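Local atomic coordinates of fructooligosaccharide ABC transporter substrate-binding protein FusA (PDB entry 5G5Y), a protein that captures short- and long-chain fructooligosaccharides, such as kestose, nystose and inulin, for import into Streptococcus pneumoniae by an ABC transporter. Residues I386-S389 with Y390-K393; T395-D399 with D400-R404; L405-I408 with K409-Y412. All blocks are in the same frame, centred on the assembly; numbering follows the deposited sequence.

Contact 1 of 3, residues I386-S389 with Y390-K393; sequences ILDS and YYGK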
ATOM      1  N   ILE A 386       2.968  -4.767  13.886  1.00 12.87           N
ATOM      2  CA  ILE A 386       3.716  -3.582  14.329  1.00 14.20           C
ATOM      3  C   ILE A 386       2.735  -2.419  14.389  1.00 14.99           C
ATOM      4  O   ILE A 386       2.172  -1.990  13.360  1.00 14.05           O
ATOM      5  CB  ILE A 386       4.879  -3.250  13.402  1.00 14.83           C
ATOM      6  CG1 ILE A 386       5.787  -4.483  13.248  1.00 16.27           C
ATOM      7  CG2 ILE A 386       5.706  -2.087  13.943  1.00 16.13           C
ATOM      8  CD1 ILE A 386       6.816  -4.359  12.149  1.00 16.06           C
ATOM      9  N   LEU A 387       2.527  -1.930  15.601  1.00 15.09           N
ATOM     10  CA  LEU A 387       1.602  -0.828  15.858  1.00 16.01           C
ATOM     11  C   LEU A 387       2.419   0.447  15.942  1.00 15.87           C
ATOM     12  O   LEU A 387       3.609   0.426  16.294  1.00 14.08           O
ATOM     13  CB  LEU A 387       0.807  -1.050  17.136  1.00 17.28           C
ATOM     14  CG  LEU A 387       0.003  -2.348  17.177  1.00 18.86           C
ATOM     15  CD1 LEU A 387      -0.861  -2.409  18.411  1.00 20.35           C
ATOM     16  CD2 LEU A 387      -0.838  -2.526  15.925  1.00 19.97           C
ATOM     17  N   ASP A 388       1.768   1.547  15.589  1.00 16.21           N
ATOM     18  CA  ASP A 388       2.400   2.840  15.614  1.00 18.23           C
ATOM     19  C   ASP A 388       2.912   3.224  17.011  1.00 18.85           C
ATOM     20  O   ASP A 388       3.925   3.896  17.112  1.00 17.82           O
ATOM     21  CB  ASP A 388       1.465   3.885  15.044  1.00 20.65           C
ATOM     22  CG  ASP A 388       2.184   5.181  14.703  1.00 21.95           C
ATOM     23  OD1 ASP A 388       3.084   5.168  13.839  1.00 21.48           O
ATOM     24  OD2 ASP A 388       1.819   6.218  15.302  1.00 25.15           O
ATOM     25  N   SER A 389       2.269   2.732  18.073  1.00 18.89           N
ATOM     26  CA  SER A 389       2.785   2.905  19.437  1.00 20.11           C
ATOM     27  C   SER A 389       4.167   2.241  19.737  1.00 18.96           C
ATOM     28  O   SER A 389       4.787   2.525  20.756  1.00 19.11           O
ATOM     29  CB  SER A 389       1.759   2.394  20.449  1.00 20.06           C
ATOM     30  OG  SER A 389       1.514   1.019  20.274  1.00 19.95           O
ATOM     31  N   TYR A 390       4.618   1.320  18.900  1.00 17.71           N
ATOM     32  CA  TYR A 390       5.878   0.602  19.158  1.00 17.43           C
ATOM     33  C   TYR A 390       7.112   1.487  18.875  1.00 16.93           C
ATOM     34  O   TYR A 390       8.203   1.198  19.394  1.00 16.73           O
ATOM     35  CB  TYR A 390       6.010  -0.636  18.283  1.00 16.02           C
ATOM     36  CG  TYR A 390       5.030  -1.763  18.522  1.00 15.99           C
ATOM     37  CD1 TYR A 390       3.966  -1.645  19.414  1.00 17.02           C
ATOM     38  CD2 TYR A 390       5.203  -2.983  17.877  1.00 15.00           C
ATOM     39  CE1 TYR A 390       3.094  -2.689  19.645  1.00 17.08           C
ATOM     40  CE2 TYR A 390       4.329  -4.027  18.083  1.00 15.42           C
ATOM     41  CZ  TYR A 390       3.272  -3.892  18.956  1.00 16.35           C
ATOM     42  OH  TYR A 390       2.375  -4.945  19.161  1.00 16.41           O
ATOM     43  N   TYR A 391       6.952   2.511  18.017  1.00 17.34           N
ATOM     44  CA  TYR A 391       8.107   3.305  17.588  1.00 17.49           C
ATOM     45  C   TYR A 391       8.601   4.130  18.748  1.00 19.68           C
ATOM     46  O   TYR A 391       7.791   4.749  19.431  1.00 20.06           O
ATOM     47  CB  TYR A 391       7.798   4.168  16.357  1.00 17.36           C
ATOM     48  CG  TYR A 391       7.381   3.300  15.215  1.00 16.16           C
ATOM     49  CD1 TYR A 391       8.262   2.379  14.663  1.00 16.25           C
ATOM     50  CD2 TYR A 391       6.093   3.372  14.698  1.00 16.41           C
ATOM     51  CE1 TYR A 391       7.861   1.543  13.649  1.00 16.14           C
ATOM     52  CE2 TYR A 391       5.682   2.540  13.667  1.00 15.70           C
ATOM     53  CZ  TYR A 391       6.560   1.643  13.138  1.00 15.70           C
ATOM     54  OH  TYR A 391       6.172   0.810  12.116  1.00 16.75           O
ATOM     55  N   GLY A 392       9.914   4.070  19.012  1.00 21.01           N
ATOM     56  CA  GLY A 392      10.510   4.744  20.167  1.00 22.22           C
ATOM     57  C   GLY A 392      10.424   3.968  21.477  1.00 24.98           C
ATOM     58  O   GLY A 392      10.876   4.460  22.533  1.00 26.26           O
ATOM     59  N   LYS A 393       9.831   2.777  21.448  1.00 24.80           N
ATOM     60  CA  LYS A 393       9.665   1.939  22.639  1.00 24.97           C
ATOM     61  C   LYS A 393      10.271   0.564  22.375  1.00 24.74           C
ATOM     62  O   LYS A 393      11.181   0.125  23.085  1.00 25.45           O
ATOM     63  CB  LYS A 393       8.199   1.819  23.018  1.00 28.95           C
ATOM     64  CG  LYS A 393       7.507   3.128  23.353  1.00 34.43           C
ATOM     65  CD  LYS A 393       6.180   2.881  24.071  1.00 40.06           C
ATOM     66  CE  LYS A 393       5.280   4.127  24.081  1.00 43.91           C
ATOM     67  NZ  LYS A 393       4.620   4.423  22.759  1.00 42.35           N
TER
HETATM   68  O   HOH W   1       5.277   5.553  18.927  1.00 20.81           O
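The Y390 ring is folded back over the L387 backbone and side chain. L387 N lies 3.6 Å above the plane of the Y390 ring, over its centre. L387 CB makes a CH-pi contact, 4.1 Å from the Y390 ring centroid and 25° off the normal. Y390 CG stands beside its own backbone N (chi1 -66°), which turns the ring back along the chain to reach L387. Y390 N donates to L387 O at 2.9 Å, from above the carbonyl plane rather than on a lone pair. The next bond of the turn, Y391 N to D388 O, is weak.

Y391 crosses D388 at about a right angle. D388 OD1 touches Y391 CD2 at 3.6 Å, with the carboxylate and ring planes 67° apart. At the phenol end, I386 CG2 meets Y391 OH at 3.5 Å. K393 bends at its last torsion, so that NZ reaches S389 O at 2.8 Å, in the carbonyl plane and on a lone pair. A water bridges D388 O and Y391 O.

Further out, loop 124-127 sets both polar ends: G126 N binds D388 OD1, and Y391 OH bonds to E124 O. The pattern is a short 3-10 turn after strand 384-386. It stands beside the zinc site of K102, E124 and D127, and W340 of the substrate site touches Y391.

Contact 2 of 3, residues T395-D399 with D400-R404; sequences TTMPD and DAKWR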
ATOM      1  N   THR A 395      11.188  -0.356  18.911  1.00 17.24           N
ATOM      2  CA  THR A 395      12.007  -0.276  17.765  1.00 18.25           C
ATOM      3  C   THR A 395      12.029   1.142  17.221  1.00 18.87           C
ATOM      4  O   THR A 395      11.116   1.927  17.463  1.00 19.33           O
ATOM      5  CB  THR A 395      11.461  -1.238  16.657  1.00 18.11           C
ATOM      6  OG1 THR A 395      12.348  -1.233  15.555  1.00 17.19           O
ATOM      7  CG2 THR A 395      10.048  -0.816  16.171  1.00 18.33           C
ATOM      8  N   THR A 396      13.071   1.443  16.478  1.00 20.15           N
ATOM      9  CA  THR A 396      13.067   2.578  15.585  1.00 21.14           C
ATOM     10  C   THR A 396      12.246   2.297  14.337  1.00 21.66           C
ATOM     11  O   THR A 396      12.059   1.156  13.939  1.00 19.42           O
ATOM     12  CB  THR A 396      14.507   2.949  15.153  1.00 22.36           C
ATOM     13  OG1 THR A 396      15.182   1.786  14.668  1.00 21.53           O
ATOM     14  CG2 THR A 396      15.261   3.520  16.316  1.00 24.01           C
ATOM     15  N   MET A 397      11.777   3.372  13.710  1.00 21.81           N
ATOM     16  CA  MET A 397      11.229   3.334  12.359  1.00 23.77           C
ATOM     17  C   MET A 397      12.340   3.343  11.319  1.00 20.78           C
ATOM     18  O   MET A 397      13.300   4.024  11.488  1.00 21.43           O
ATOM     19  CB  MET A 397      10.399   4.604  12.155  1.00 25.10           C
ATOM     20  CG  MET A 397       9.531   4.580  10.944  1.00 28.23           C
ATOM     21  SD  MET A 397       8.479   6.036  10.936  1.00 28.79           S
ATOM     22  CE  MET A 397       7.311   5.679  12.233  1.00 26.51           C
ATOM     23  N   PRO A 398      12.181   2.633  10.207  1.00 21.04           N
ATOM     24  CA  PRO A 398      13.098   2.805   9.101  1.00 21.54           C
ATOM     25  C   PRO A 398      13.216   4.286   8.684  1.00 21.79           C
ATOM     26  O   PRO A 398      12.205   5.006   8.655  1.00 18.65           O
ATOM     27  CB  PRO A 398      12.468   1.984   7.979  1.00 22.95           C
ATOM     28  CG  PRO A 398      11.574   1.032   8.661  1.00 21.44           C
ATOM     29  CD  PRO A 398      11.095   1.690   9.892  1.00 20.29           C
ATOM     30  N   ASP A 399      14.445   4.725   8.412  1.00 20.79           N
ATOM     31  CA  ASP A 399      14.716   6.142   8.118  1.00 23.72           C
ATOM     32  C   ASP A 399      13.895   6.681   6.932  1.00 20.37           C
ATOM     33  O   ASP A 399      13.432   7.800   6.989  1.00 19.97           O
ATOM     34  CB  ASP A 399      16.190   6.385   7.767  1.00 27.43           C
ATOM     35  CG  ASP A 399      17.117   6.281   8.958  1.00 31.77           C
ATOM     36  OD1 ASP A 399      16.662   6.314  10.127  1.00 33.06           O
ATOM     37  OD2 ASP A 399      18.332   6.187   8.692  1.00 37.52           O
ATOM     38  N   ASP A 400      13.786   5.903   5.874  1.00 20.52           N
ATOM     39  CA  ASP A 400      13.033   6.326   4.702  1.00 22.51           C
ATOM     40  C   ASP A 400      11.541   6.483   4.994  1.00 19.67           C
ATOM     41  O   ASP A 400      10.913   7.414   4.483  1.00 18.34           O
ATOM     42  CB  ASP A 400      13.285   5.453   3.473  1.00 24.72           C
ATOM     43  CG  ASP A 400      12.942   3.984   3.680  1.00 28.88           C
ATOM     44  OD1 ASP A 400      12.673   3.530   4.820  1.00 30.74           O
ATOM     45  OD2 ASP A 400      12.969   3.264   2.659  1.00 38.01           O
ATOM     46  N   ALA A 401      11.002   5.605   5.843  1.00 19.74           N
ATOM     47  CA  ALA A 401       9.601   5.717   6.254  1.00 18.44           C
ATOM     48  C   ALA A 401       9.387   6.955   7.086  1.00 17.76           C
ATOM     49  O   ALA A 401       8.399   7.678   6.902  1.00 16.98           O
ATOM     50  CB  ALA A 401       9.152   4.498   7.021  1.00 18.54           C
ATOM     51  N   LYS A 402      10.303   7.197   8.024  1.00 19.14           N
ATOM     52  CA  LYS A 402      10.211   8.367   8.886  1.00 19.19           C
ATOM     53  C   LYS A 402      10.222   9.642   8.050  1.00 19.38           C
ATOM     54  O   LYS A 402       9.437  10.560   8.295  1.00 17.52           O
ATOM     55  CB  LYS A 402      11.323   8.379   9.918  1.00 21.67           C
ATOM     56  CG  LYS A 402      11.384   9.605  10.817  1.00 25.52           C
ATOM     57  CD  LYS A 402      10.097   9.816  11.597  1.00 31.78           C
ATOM     58  CE  LYS A 402      10.259  10.876  12.686  1.00 36.49           C
ATOM     59  NZ  LYS A 402       8.925  11.418  13.093  1.00 39.98           N
ATOM     60  N   TRP A 403      11.155   9.719   7.121  1.00 17.57           N
ATOM     61  CA  TRP A 403      11.266  10.870   6.215  1.00 18.48           C
ATOM     62  C   TRP A 403       9.927  11.128   5.482  1.00 16.99           C
ATOM     63  O   TRP A 403       9.423  12.230   5.513  1.00 17.63           O
ATOM     64  CB  TRP A 403      12.373  10.608   5.227  1.00 19.30           C
ATOM     65  CG  TRP A 403      12.560  11.643   4.175  1.00 20.88           C
ATOM     66  CD1 TRP A 403      13.233  12.855   4.297  1.00 22.66           C
ATOM     67  CD2 TRP A 403      12.136  11.557   2.818  1.00 21.59           C
ATOM     68  NE1 TRP A 403      13.235  13.497   3.077  1.00 22.64           N
ATOM     69  CE2 TRP A 403      12.555  12.734   2.168  1.00 22.56           C
ATOM     70  CE3 TRP A 403      11.425  10.599   2.086  1.00 23.47           C
ATOM     71  CZ2 TRP A 403      12.301  12.963   0.801  1.00 24.45           C
ATOM     72  CZ3 TRP A 403      11.157  10.837   0.764  1.00 25.13           C
ATOM     73  CH2 TRP A 403      11.583  12.023   0.134  1.00 23.53           C
ATOM     74  N   ARG A 404       9.355  10.087   4.887  1.00 16.03           N
ATOM     75  CA  ARG A 404       8.110  10.201   4.127  1.00 15.86           C
ATOM     76  C   ARG A 404       6.952  10.597   5.048  1.00 15.58           C
ATOM     77  O   ARG A 404       6.176  11.464   4.706  1.00 15.13           O
ATOM     78  CB  ARG A 404       7.803   8.910   3.335  1.00 15.66           C
ATOM     79  CG  ARG A 404       6.802   9.116   2.229  1.00 15.85           C
ATOM     80  CD  ARG A 404       6.483   7.844   1.506  1.00 15.95           C
ATOM     81  NE  ARG A 404       5.864   8.194   0.224  1.00 15.25           N
ATOM     82  CZ  ARG A 404       4.549   8.208  -0.008  1.00 15.28           C
ATOM     83  NH1 ARG A 404       3.665   7.842   0.914  1.00 15.84           N
ATOM     84  NH2 ARG A 404       4.115   8.564  -1.186  1.00 15.20           N
TER
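M397 packs from the incoming loop against A401 and K402 in the first turn of helix 399-412. Its CB already points toward the helix. CG is anti to the backbone N (chi1 -167°), and this carries the chain on to the helix side, where CG meets A401 CB at 3.9 Å. The next atom, SD, lies against the backbone of the following residue, 3.6 Å from K402 CA. K402 CB is close by, 3.8 Å from M397 SD. The bend at chi3 (-72°) then swings CE off K402 to lie between L405 of the helix and the Y391 ring. The thioether therefore wedges between the helix and the preceding turn, and L125 also touches it.

The backbone here forms a helix N-terminus with P398 at the N-cap position. A proline side chain cannot offer a capping oxygen, but its carbonyl starts the helical bonding. K402 N donates to P398 O at 3.0 Å, nearly along the C=O axis. One residue on, W403 N donates to D399 O at 3.0 Å. P398 CB also touches D400 OD1 at 3.5 Å, and the pyrrolidine ring packs on W340, a substrate-binding residue.

D400 OD1 takes a weak bond from A401 N. D399 and D400 both lie in the first turn, near the positive end of the helix dipole, which would probably favour their charged form. K402 NZ leads away from the loop to a salt bridge with D406, one turn along the helix.

Contact 3 of 3, residues L405-I408 with K409-Y412; sequences LDLI and KEYY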
ATOM      1  N   LEU A 405       6.856   9.982   6.228  1.00 17.52           N
ATOM      2  CA  LEU A 405       5.808  10.325   7.203  1.00 17.28           C
ATOM      3  C   LEU A 405       5.821  11.775   7.565  1.00 17.65           C
ATOM      4  O   LEU A 405       4.763  12.401   7.686  1.00 16.87           O
ATOM      5  CB  LEU A 405       5.953   9.538   8.526  1.00 17.39           C
ATOM      6  CG  LEU A 405       5.416   8.142   8.531  1.00 20.15           C
ATOM      7  CD1 LEU A 405       5.677   7.472   9.887  1.00 22.93           C
ATOM      8  CD2 LEU A 405       3.922   8.147   8.284  1.00 21.48           C
ATOM      9  N   ASP A 406       7.014  12.314   7.789  1.00 16.90           N
ATOM     10  CA  ASP A 406       7.123  13.706   8.172  1.00 16.27           C
ATOM     11  C   ASP A 406       6.685  14.640   7.024  1.00 15.51           C
ATOM     12  O   ASP A 406       5.999  15.613   7.298  1.00 15.31           O
ATOM     13  CB  ASP A 406       8.551  14.026   8.608  1.00 20.33           C
ATOM     14  CG  ASP A 406       8.931  13.392   9.956  1.00 24.02           C
ATOM     15  OD1 ASP A 406       8.074  12.883  10.713  1.00 26.83           O
ATOM     16  OD2 ASP A 406      10.138  13.453  10.263  1.00 29.16           O
ATOM     17  N   LEU A 407       6.998  14.313   5.766  1.00 14.81           N
ATOM     18  CA  LEU A 407       6.474  15.078   4.626  1.00 15.56           C
ATOM     19  C   LEU A 407       4.945  15.025   4.564  1.00 15.29           C
ATOM     20  O   LEU A 407       4.283  16.044   4.364  1.00 15.11           O
ATOM     21  CB  LEU A 407       7.028  14.564   3.293  1.00 16.11           C
ATOM     22  CG  LEU A 407       8.558  14.697   3.071  1.00 16.76           C
ATOM     23  CD1 LEU A 407       8.989  14.133   1.735  1.00 17.81           C
ATOM     24  CD2 LEU A 407       8.986  16.136   3.173  1.00 18.31           C
ATOM     25  N   ILE A 408       4.382  13.825   4.738  1.00 14.76           N
ATOM     26  CA  ILE A 408       2.931  13.645   4.738  1.00 14.21           C
ATOM     27  C   ILE A 408       2.267  14.551   5.786  1.00 15.10           C
ATOM     28  O   ILE A 408       1.280  15.259   5.490  1.00 13.80           O
ATOM     29  CB  ILE A 408       2.551  12.160   4.890  1.00 13.85           C
ATOM     30  CG1 ILE A 408       2.899  11.419   3.592  1.00 15.02           C
ATOM     31  CG2 ILE A 408       1.080  11.981   5.244  1.00 13.88           C
ATOM     32  CD1 ILE A 408       2.894   9.922   3.736  1.00 15.84           C
ATOM     33  N   LYS A 409       2.813  14.530   6.996  1.00 16.42           N
ATOM     34  CA  LYS A 409       2.308  15.341   8.061  1.00 17.68           C
ATOM     35  C   LYS A 409       2.394  16.856   7.775  1.00 18.64           C
ATOM     36  O   LYS A 409       1.441  17.580   8.056  1.00 17.24           O
ATOM     37  CB  LYS A 409       3.030  15.021   9.382  1.00 20.73           C
ATOM     38  CG  LYS A 409       2.218  15.554  10.553  1.00 23.23           C
ATOM     39  CD  LYS A 409       2.901  15.371  11.895  1.00 28.78           C
ATOM     40  CE  LYS A 409       1.996  15.817  13.070  1.00 30.97           C
ATOM     41  NZ  LYS A 409       0.528  15.863  12.763  1.00 30.97           N
ATOM     42  N   GLU A 410       3.554  17.306   7.287  1.00 18.07           N
ATOM     43  CA  GLU A 410       3.849  18.720   6.998  1.00 20.30           C
ATOM     44  C   GLU A 410       2.976  19.270   5.853  1.00 18.94           C
ATOM     45  O   GLU A 410       2.380  20.334   6.004  1.00 18.90           O
ATOM     46  CB  GLU A 410       5.318  18.848   6.575  1.00 23.53           C
ATOM     47  CG  GLU A 410       5.789  20.226   6.129  1.00 28.70           C
ATOM     48  CD  GLU A 410       7.303  20.299   5.846  1.00 34.96           C
ATOM     49  OE1 GLU A 410       8.017  19.254   5.858  1.00 39.46           O
ATOM     50  OE2 GLU A 410       7.777  21.420   5.561  1.00 39.08           O
ATOM     51  N   TYR A 411       2.884  18.524   4.750  1.00 16.58           N
ATOM     52  CA  TYR A 411       2.243  19.034   3.529  1.00 17.11           C
ATOM     53  C   TYR A 411       0.769  18.665   3.358  1.00 16.50           C
ATOM     54  O   TYR A 411       0.011  19.447   2.785  1.00 16.38           O
ATOM     55  CB  TYR A 411       3.015  18.569   2.299  1.00 17.54           C
ATOM     56  CG  TYR A 411       4.352  19.255   2.180  1.00 18.34           C
ATOM     57  CD1 TYR A 411       4.441  20.571   1.704  1.00 20.32           C
ATOM     58  CD2 TYR A 411       5.536  18.613   2.566  1.00 19.46           C
ATOM     59  CE1 TYR A 411       5.668  21.228   1.623  1.00 19.76           C
ATOM     60  CE2 TYR A 411       6.771  19.263   2.475  1.00 19.97           C
ATOM     61  CZ  TYR A 411       6.839  20.555   1.975  1.00 20.93           C
ATOM     62  OH  TYR A 411       8.093  21.200   1.848  1.00 21.14           O
ATOM     63  N   TYR A 412       0.380  17.471   3.793  1.00 15.31           N
ATOM     64  CA  TYR A 412      -0.922  16.901   3.361  1.00 14.05           C
ATOM     65  C   TYR A 412      -1.971  16.754   4.453  1.00 13.81           C
ATOM     66  O   TYR A 412      -3.150  17.040   4.240  1.00 13.55           O
ATOM     67  CB  TYR A 412      -0.724  15.563   2.702  1.00 14.20           C
ATOM     68  CG  TYR A 412       0.253  15.495   1.577  1.00 15.10           C
ATOM     69  CD1 TYR A 412       0.337  16.500   0.616  1.00 15.87           C
ATOM     70  CD2 TYR A 412       1.086  14.398   1.452  1.00 15.90           C
ATOM     71  CE1 TYR A 412       1.243  16.436  -0.412  1.00 17.31           C
ATOM     72  CE2 TYR A 412       1.966  14.286   0.387  1.00 16.23           C
ATOM     73  CZ  TYR A 412       2.032  15.299  -0.553  1.00 18.52           C
ATOM     74  OH  TYR A 412       2.933  15.202  -1.594  1.00 17.79           O
TER
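L407 O accepts the N-H of Y411 at 2.9 Å, with the donor placed almost in line with the carbonyl bond. The Y411 side chain also closes on this oxygen. L407 O lies at the edge of the Y411 ring, near its plane, and is 3.4 Å from Y411 CD2. The L407 side chain runs beside Y411 and points the same way. L407 CD2 meets the ring edge in plane, 3.9 Å from Y411 CE2. With chi1 at -70°, CG lies anti to the carbonyl carbon and the Y411 ring runs alongside L407. Along the helix, E410 CG lies 3.9 Å above one face of the Y411 ring, offset toward the rim.

I408 and Y412 form the next i to i+4 pair. I408 O takes Y412 N at 2.9 Å, but this bond is more bent, at 148°. The two side chains meet at a slant, with I408 CG1 4.1 Å from Y412 CD2. Two more backbone bonds, K409 N to L405 O and E410 N to D406 O, keep the same spacing. A wider pi-type turn falls at 409-412.

K409 NZ forms a salt bridge with E130. L407 touches M138, W140 and V284; Y411 touches V284, and Y412 touches M138, V284 and the ring of F196. This is an amphipathic alpha-helix laid on strands 138-142 and 282-284, part of the mixed sheet in one lobe of this two-lobed solute-binding protein.

The three contacts follow one another along the chain in series; none encloses or crosses another. Strand 384-386, which pairs with the 121-124 region, leads into contact 1, where the chain turns back in a tight 3-10 bend. The loop then passes strand 360-363 and reaches contact 2, which starts helix 399-412. Contact 3 carries that helix on to its far turns. Contact 2 touches both neighbours, contact 1 through T395 to M397 and contact 3 through M397 and L405. Together the contacts join helix 332-340, which ends in substrate-binding W340, and the 121-127 segment to the sheet with strands 138-142 and 282-284.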